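Local structure of genome polyprotein (Chicken sicinivirus JSY, 6QWT) at residues Y338-V341 / P342-P346; D351-H354 / S355-Y359. The protein probably copies viral RNA as an RNA-directed RNA polymerase, being the 3Dpol part released from the C-terminal end of a picornavirus polyprotein. All blocks are in the same frame, centred on the assembly; numbering follows the deposited sequence.

Interaction 1: residues Y338-V341 / P342-P346; sequences YATV and PSIHP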
ATOM      1  N   TYR A 338      -6.731  14.362   5.383  1.00 23.69           N
ATOM      2  CA  TYR A 338      -6.406  15.125   6.582  1.00 27.12           C
ATOM      3  C   TYR A 338      -7.398  16.267   6.737  1.00 26.33           C
ATOM      4  O   TYR A 338      -8.045  16.694   5.777  1.00 22.95           O
ATOM      5  CB  TYR A 338      -4.958  15.641   6.554  1.00 22.98           C
ATOM      6  CG  TYR A 338      -4.718  16.884   5.723  1.00 23.75           C
ATOM      7  CD1 TYR A 338      -4.922  18.150   6.259  1.00 22.68           C
ATOM      8  CD2 TYR A 338      -4.249  16.795   4.416  1.00 24.09           C
ATOM      9  CE1 TYR A 338      -4.693  19.289   5.515  1.00 22.81           C
ATOM     10  CE2 TYR A 338      -4.016  17.932   3.666  1.00 24.65           C
ATOM     11  CZ  TYR A 338      -4.241  19.176   4.220  1.00 26.41           C
ATOM     12  OH  TYR A 338      -4.010  20.312   3.478  1.00 27.51           O
ATOM     13  N   ALA A 339      -7.509  16.748   7.971  1.00 25.21           N
ATOM     14  CA  ALA A 339      -8.365  17.874   8.299  1.00 28.41           C
ATOM     15  C   ALA A 339      -7.805  18.546   9.541  1.00 26.29           C
ATOM     16  O   ALA A 339      -7.383  17.866  10.481  1.00 24.63           O
ATOM     17  CB  ALA A 339      -9.810  17.420   8.529  1.00 23.69           C
ATOM     18  N   THR A 340      -7.792  19.876   9.531  1.00 27.91           N
ATOM     19  CA  THR A 340      -7.339  20.667  10.666  1.00 27.11           C
ATOM     20  C   THR A 340      -8.330  21.789  10.939  1.00 26.98           C
ATOM     21  O   THR A 340      -9.069  22.218  10.050  1.00 29.94           O
ATOM     22  CB  THR A 340      -5.947  21.278  10.428  1.00 21.96           C
ATOM     23  OG1 THR A 340      -6.013  22.210   9.341  1.00 27.89           O
ATOM     24  CG2 THR A 340      -4.921  20.199  10.107  1.00 22.41           C
ATOM     25  N   VAL A 341      -8.341  22.253  12.185  1.00 27.29           N
ATOM     26  CA  VAL A 341      -9.101  23.437  12.576  1.00 29.02           C
ATOM     27  C   VAL A 341      -8.136  24.416  13.237  1.00 31.64           C
ATOM     28  O   VAL A 341      -7.632  24.134  14.334  1.00 29.65           O
ATOM     29  CB  VAL A 341     -10.266  23.084  13.517  1.00 32.23           C
ATOM     30  CG1 VAL A 341     -10.945  24.355  14.001  1.00 30.69           C
ATOM     31  CG2 VAL A 341     -11.268  22.178  12.819  1.00 33.11           C
ATOM     32  N   PRO A 342      -7.837  25.569  12.617  1.00 29.96           N
ATOM     33  CA  PRO A 342      -8.341  26.020  11.313  1.00 29.12           C
ATOM     34  C   PRO A 342      -7.793  25.209  10.139  1.00 30.15           C
ATOM     35  O   PRO A 342      -6.775  24.529  10.271  1.00 32.88           O
ATOM     36  CB  PRO A 342      -7.860  27.473  11.236  1.00 29.23           C
ATOM     37  CG  PRO A 342      -6.653  27.511  12.111  1.00 27.97           C
ATOM     38  CD  PRO A 342      -6.955  26.574  13.241  1.00 32.30           C
ATOM     39  N   SER A 343      -8.474  25.289   9.000  1.00 26.10           N
ATOM     40  CA  SER A 343      -8.125  24.466   7.851  1.00 28.09           C
ATOM     41  C   SER A 343      -6.820  24.941   7.224  1.00 33.93           C
ATOM     42  O   SER A 343      -6.653  26.129   6.934  1.00 34.85           O
ATOM     43  CB  SER A 343      -9.251  24.500   6.820  1.00 30.66           C
ATOM     44  OG  SER A 343      -8.913  23.747   5.671  1.00 37.27           O
ATOM     45  N   ILE A 344      -5.896  24.007   7.013  1.00 30.17           N
ATOM     46  CA  ILE A 344      -4.637  24.277   6.330  1.00 27.56           C
ATOM     47  C   ILE A 344      -4.762  23.766   4.901  1.00 28.25           C
ATOM     48  O   ILE A 344      -5.019  22.576   4.679  1.00 30.14           O
ATOM     49  CB  ILE A 344      -3.451  23.624   7.055  1.00 27.93           C
ATOM     50  CG1 ILE A 344      -3.291  24.223   8.454  1.00 29.90           C
ATOM     51  CG2 ILE A 344      -2.172  23.793   6.248  1.00 28.10           C
ATOM     52  CD1 ILE A 344      -2.102  23.691   9.224  1.00 28.70           C
ATOM     53  N   HIS A 345      -4.592  24.661   3.935  1.00 29.40           N
ATOM     54  CA  HIS A 345      -4.772  24.289   2.541  1.00 31.97           C
ATOM     55  C   HIS A 345      -3.597  23.434   2.070  1.00 29.73           C
ATOM     56  O   HIS A 345      -2.453  23.673   2.472  1.00 29.50           O
ATOM     57  CB  HIS A 345      -4.901  25.541   1.674  1.00 29.63           C
ATOM     58  CG  HIS A 345      -5.503  25.293   0.327  1.00 35.70           C
ATOM     59  ND1 HIS A 345      -4.749  24.925  -0.769  1.00 38.10           N
ATOM     60  CD2 HIS A 345      -6.783  25.376  -0.107  1.00 34.48           C
ATOM     61  CE1 HIS A 345      -5.540  24.787  -1.817  1.00 37.11           C
ATOM     62  NE2 HIS A 345      -6.779  25.054  -1.443  1.00 36.07           N
ATOM     63  N   PRO A 346      -3.841  22.424   1.231  1.00 32.06           N
ATOM     64  CA  PRO A 346      -2.730  21.600   0.727  1.00 31.18           C
ATOM     65  C   PRO A 346      -1.715  22.381  -0.084  1.00 33.15           C
ATOM     66  O   PRO A 346      -0.609  21.872  -0.312  1.00 32.54           O
ATOM     67  CB  PRO A 346      -3.434  20.533  -0.127  1.00 29.80           C
ATOM     68  CG  PRO A 346      -4.795  21.080  -0.397  1.00 33.69           C
ATOM     69  CD  PRO A 346      -5.149  21.911   0.791  1.00 30.21           C
TER
HETATM   70  O   HOH W   1      -9.126  20.948   7.154  1.00 27.24           O
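T340 reaches into the turn formed by P342 to I344, and its side chain can be followed outward from CB, which lies 3.4 Å from P342 O. One branch, OG1, does the bonding. At chi1 64° it sits between its own backbone N and carbonyl carbon, a rotation that turns it toward the chain as it doubles back. OG1 donates to P342 O at 2.6 Å, approaching at a C=O...donor angle of 134° and tilted from the carbonyl plane. The same oxygen accepts from I344 N at 2.9 Å, with a bent N-H...O angle of 131°, while I344 CG1 packs against it. On the backbone, T340 O receives a CA-H...O contact from S343 CA at 3.3 Å. The peptide bond between V341 and P342 is cis, consistent with the abrupt reversal between the end of strand 335-340 and the loop.

Two residues earlier on the strand, the same side is used by Y338, whose OH donates to I344 O at 2.8 Å. That acceptor lies in the plane of the ring, at its edge. P346 CD abuts the phenol oxygen at 3.3 Å. A water accepts from both T340 N and S343 OG; S343 OG is also bonded to W230 NE1 on the adjoining strand. All three direct hydrogen bonds across the turn use a side-chain hydroxyl. The buried T340 hydroxyl is thus satisfied as donor and acceptor, and T340 OG1 and Y338 OH tie I344 to the strand end, supplementing the backbone pairing that V341 still keeps with A326.

Interaction 2: residues D351-H354 / S355-Y359; sequences DFYH and SQTNY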
ATOM      1  N   ASP A 351       4.041  23.575  -0.694  1.00 30.80           N
ATOM      2  CA  ASP A 351       5.138  24.537  -0.746  1.00 29.30           C
ATOM      3  C   ASP A 351       6.201  24.225   0.301  1.00 28.31           C
ATOM      4  O   ASP A 351       7.400  24.374   0.038  1.00 30.49           O
ATOM      5  CB  ASP A 351       4.601  25.958  -0.570  1.00 31.96           C
ATOM      6  CG  ASP A 351       3.711  26.398  -1.724  1.00 34.75           C
ATOM      7  OD1 ASP A 351       2.716  27.111  -1.473  1.00 38.12           O
ATOM      8  OD2 ASP A 351       4.004  26.028  -2.882  1.00 38.26           O
ATOM      9  N   PHE A 352       5.787  23.795   1.497  1.00 24.27           N
ATOM     10  CA  PHE A 352       6.767  23.395   2.503  1.00 29.10           C
ATOM     11  C   PHE A 352       7.571  22.187   2.038  1.00 25.03           C
ATOM     12  O   PHE A 352       8.791  22.132   2.233  1.00 27.43           O
ATOM     13  CB  PHE A 352       6.083  23.083   3.835  1.00 27.52           C
ATOM     14  CG  PHE A 352       6.978  22.359   4.805  1.00 27.22           C
ATOM     15  CD1 PHE A 352       7.853  23.065   5.616  1.00 25.81           C
ATOM     16  CD2 PHE A 352       6.968  20.975   4.884  1.00 22.29           C
ATOM     17  CE1 PHE A 352       8.689  22.406   6.498  1.00 29.45           C
ATOM     18  CE2 PHE A 352       7.802  20.308   5.762  1.00 27.18           C
ATOM     19  CZ  PHE A 352       8.665  21.024   6.569  1.00 25.31           C
ATOM     20  N   TYR A 353       6.896  21.200   1.442  1.00 25.14           N
ATOM     21  CA  TYR A 353       7.586  20.011   0.953  1.00 28.05           C
ATOM     22  C   TYR A 353       8.631  20.372  -0.096  1.00 28.66           C
ATOM     23  O   TYR A 353       9.725  19.795  -0.115  1.00 28.41           O
ATOM     24  CB  TYR A 353       6.575  19.018   0.376  1.00 26.07           C
ATOM     25  CG  TYR A 353       5.952  18.084   1.391  1.00 24.76           C
ATOM     26  CD1 TYR A 353       4.860  17.294   1.053  1.00 25.73           C
ATOM     27  CD2 TYR A 353       6.454  17.989   2.685  1.00 22.78           C
ATOM     28  CE1 TYR A 353       4.284  16.432   1.973  1.00 24.32           C
ATOM     29  CE2 TYR A 353       5.882  17.132   3.613  1.00 21.62           C
ATOM     30  CZ  TYR A 353       4.797  16.354   3.251  1.00 26.25           C
ATOM     31  OH  TYR A 353       4.220  15.496   4.161  1.00 23.30           O
ATOM     32  N   HIS A 354       8.311  21.324  -0.979  1.00 31.14           N
ATOM     33  CA  HIS A 354       9.246  21.700  -2.035  1.00 31.23           C
ATOM     34  C   HIS A 354      10.512  22.328  -1.472  1.00 32.31           C
ATOM     35  O   HIS A 354      11.595  22.158  -2.042  1.00 30.74           O
ATOM     36  CB  HIS A 354       8.578  22.668  -3.012  1.00 29.52           C
ATOM     37  CG  HIS A 354       7.446  22.067  -3.785  1.00 38.43           C
ATOM     38  ND1 HIS A 354       6.345  22.797  -4.179  1.00 39.99           N
ATOM     39  CD2 HIS A 354       7.246  20.807  -4.241  1.00 45.21           C
ATOM     40  CE1 HIS A 354       5.512  22.012  -4.841  1.00 41.65           C
ATOM     41  NE2 HIS A 354       6.036  20.800  -4.892  1.00 42.30           N
ATOM     42  N   SER A 355      10.403  23.050  -0.357  1.00 27.30           N
ATOM     43  CA  SER A 355      11.536  23.799   0.165  1.00 33.24           C
ATOM     44  C   SER A 355      12.373  23.022   1.173  1.00 33.12           C
ATOM     45  O   SER A 355      13.528  23.395   1.410  1.00 37.71           O
ATOM     46  CB  SER A 355      11.051  25.104   0.805  1.00 32.36           C
ATOM     47  OG  SER A 355      10.436  24.855   2.056  1.00 41.28           O
ATOM     48  N   GLN A 356      11.831  21.959   1.774  1.00 32.73           N
ATOM     49  CA  GLN A 356      12.526  21.233   2.828  1.00 31.77           C
ATOM     50  C   GLN A 356      12.683  19.742   2.569  1.00 29.10           C
ATOM     51  O   GLN A 356      13.499  19.105   3.243  1.00 29.58           O
ATOM     52  CB  GLN A 356      11.802  21.409   4.174  1.00 31.05           C
ATOM     53  CG  GLN A 356      11.757  22.841   4.685  1.00 35.55           C
ATOM     54  CD  GLN A 356      13.130  23.373   5.038  1.00 46.68           C
ATOM     55  OE1 GLN A 356      13.917  22.704   5.711  1.00 46.71           O
ATOM     56  NE2 GLN A 356      13.431  24.583   4.580  1.00 51.89           N
ATOM     57  N   THR A 357      11.921  19.165   1.640  1.00 28.99           N
ATOM     58  CA  THR A 357      11.987  17.730   1.393  1.00 28.14           C
ATOM     59  C   THR A 357      12.116  17.442  -0.096  1.00 27.76           C
ATOM     60  O   THR A 357      12.268  18.361  -0.908  1.00 30.02           O
ATOM     61  CB  THR A 357      10.745  17.018   1.946  1.00 24.97           C
ATOM     62  OG1 THR A 357       9.627  17.283   1.093  1.00 26.19           O
ATOM     63  CG2 THR A 357      10.418  17.489   3.362  1.00 25.66           C
ATOM     64  N   ASN A 358      12.056  16.162  -0.455  1.00 27.25           N
ATOM     65  CA  ASN A 358      11.981  15.725  -1.840  1.00 28.45           C
ATOM     66  C   ASN A 358      10.572  15.305  -2.240  1.00 30.28           C
ATOM     67  O   ASN A 358      10.372  14.840  -3.368  1.00 32.31           O
ATOM     68  CB  ASN A 358      12.958  14.569  -2.083  1.00 30.24           C
ATOM     69  CG  ASN A 358      14.411  14.994  -1.964  1.00 33.12           C
ATOM     70  OD1 ASN A 358      14.781  16.101  -2.355  1.00 34.09           O
ATOM     71  ND2 ASN A 358      15.244  14.113  -1.419  1.00 32.91           N
ATOM     72  N   TYR A 359       9.597  15.458  -1.348  1.00 27.58           N
ATOM     73  CA  TYR A 359       8.223  15.082  -1.652  1.00 28.93           C
ATOM     74  C   TYR A 359       7.626  16.018  -2.696  1.00 30.42           C
ATOM     75  O   TYR A 359       7.767  17.242  -2.605  1.00 30.08           O
ATOM     76  CB  TYR A 359       7.367  15.121  -0.388  1.00 26.97           C
ATOM     77  CG  TYR A 359       7.722  14.116   0.684  1.00 26.13           C
ATOM     78  CD1 TYR A 359       7.939  12.779   0.376  1.00 23.48           C
ATOM     79  CD2 TYR A 359       7.809  14.507   2.014  1.00 25.67           C
ATOM     80  CE1 TYR A 359       8.248  11.860   1.372  1.00 24.18           C
ATOM     81  CE2 TYR A 359       8.115  13.602   3.008  1.00 24.73           C
ATOM     82  CZ  TYR A 359       8.331  12.282   2.685  1.00 23.09           C
ATOM     83  OH  TYR A 359       8.634  11.391   3.690  1.00 22.25           O
TER
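D351 opens the contact with its backbone, its carbonyl taking a weak, long i+4 bond from S355 N near the C-terminal end of helix 346-356. At F352 the side chain joins in. With CG anti to the backbone N (chi1 166°), its ring receives Q356 CB over one face, 4.3 Å from the centroid and 24° off the normal, a CH-pi contact. Q356 CG adds a closer touch at the rim, 3.6 Å from F352 CE1. The F352 carbonyl accepts from S355 OG at 3.2 Å, besides weak bonds from S355 N and Q356 N; this mixture of i+3 and i+4 spacing is consistent with a helix ending here, T357 being the first residue to leave helical backbone angles.

Y353 carries most of the contact. Its carbonyl is gripped from opposite faces of its plane by T357 N at 2.9 Å and T357 OG1 at 2.8 Å. T357 OG1 in turn accepts from Y359 N at 3.0 Å, closing an ST turn that brings Y359 back against the Y353 ring. There the Y353 ring takes the edge of the Y359 ring on its face in a T-shaped pair, centroids 4.9 Å apart and planes at 60°, with Y359 CD2 over the ring centre. Y359 CB also lies over the Y353 face, a CH-pi contact. H354 contributes less, its CD2 standing 4.0 Å from Y359 O.

Y353 OH bonds to Y234 OH on strand 230-235, and Y359 OH to S311 OG on helix 298-316. F352 touches S314 and A315, so the end of helix 346-356 rests along helix 298-316 and reaches strand 230-235 through Y234.

Interactions 1 and 2 stand at the two ends of one connection in the polymerase palm: 338-346 leads from strand 335-340 into helix 346-356, and the later segments, D351 to Y359, lead out of that helix toward strand 360-362. Their centres are 18 Å apart and their nearest atoms about 5 Å, without touching. Both are partly buried: Y338, T340, I344 and P346 against exposed V341 and P342; Y353, T357 and Y359 against exposed D351, H354 and S355. In interaction 1, strand hydroxyls hold an irregular loop; in interaction 2, helical backbone bonds and a threonine turn are joined by aromatic packing. Both lean on strand 230-235 and helix 298-316, through W230 and M316, then Y234 and S311.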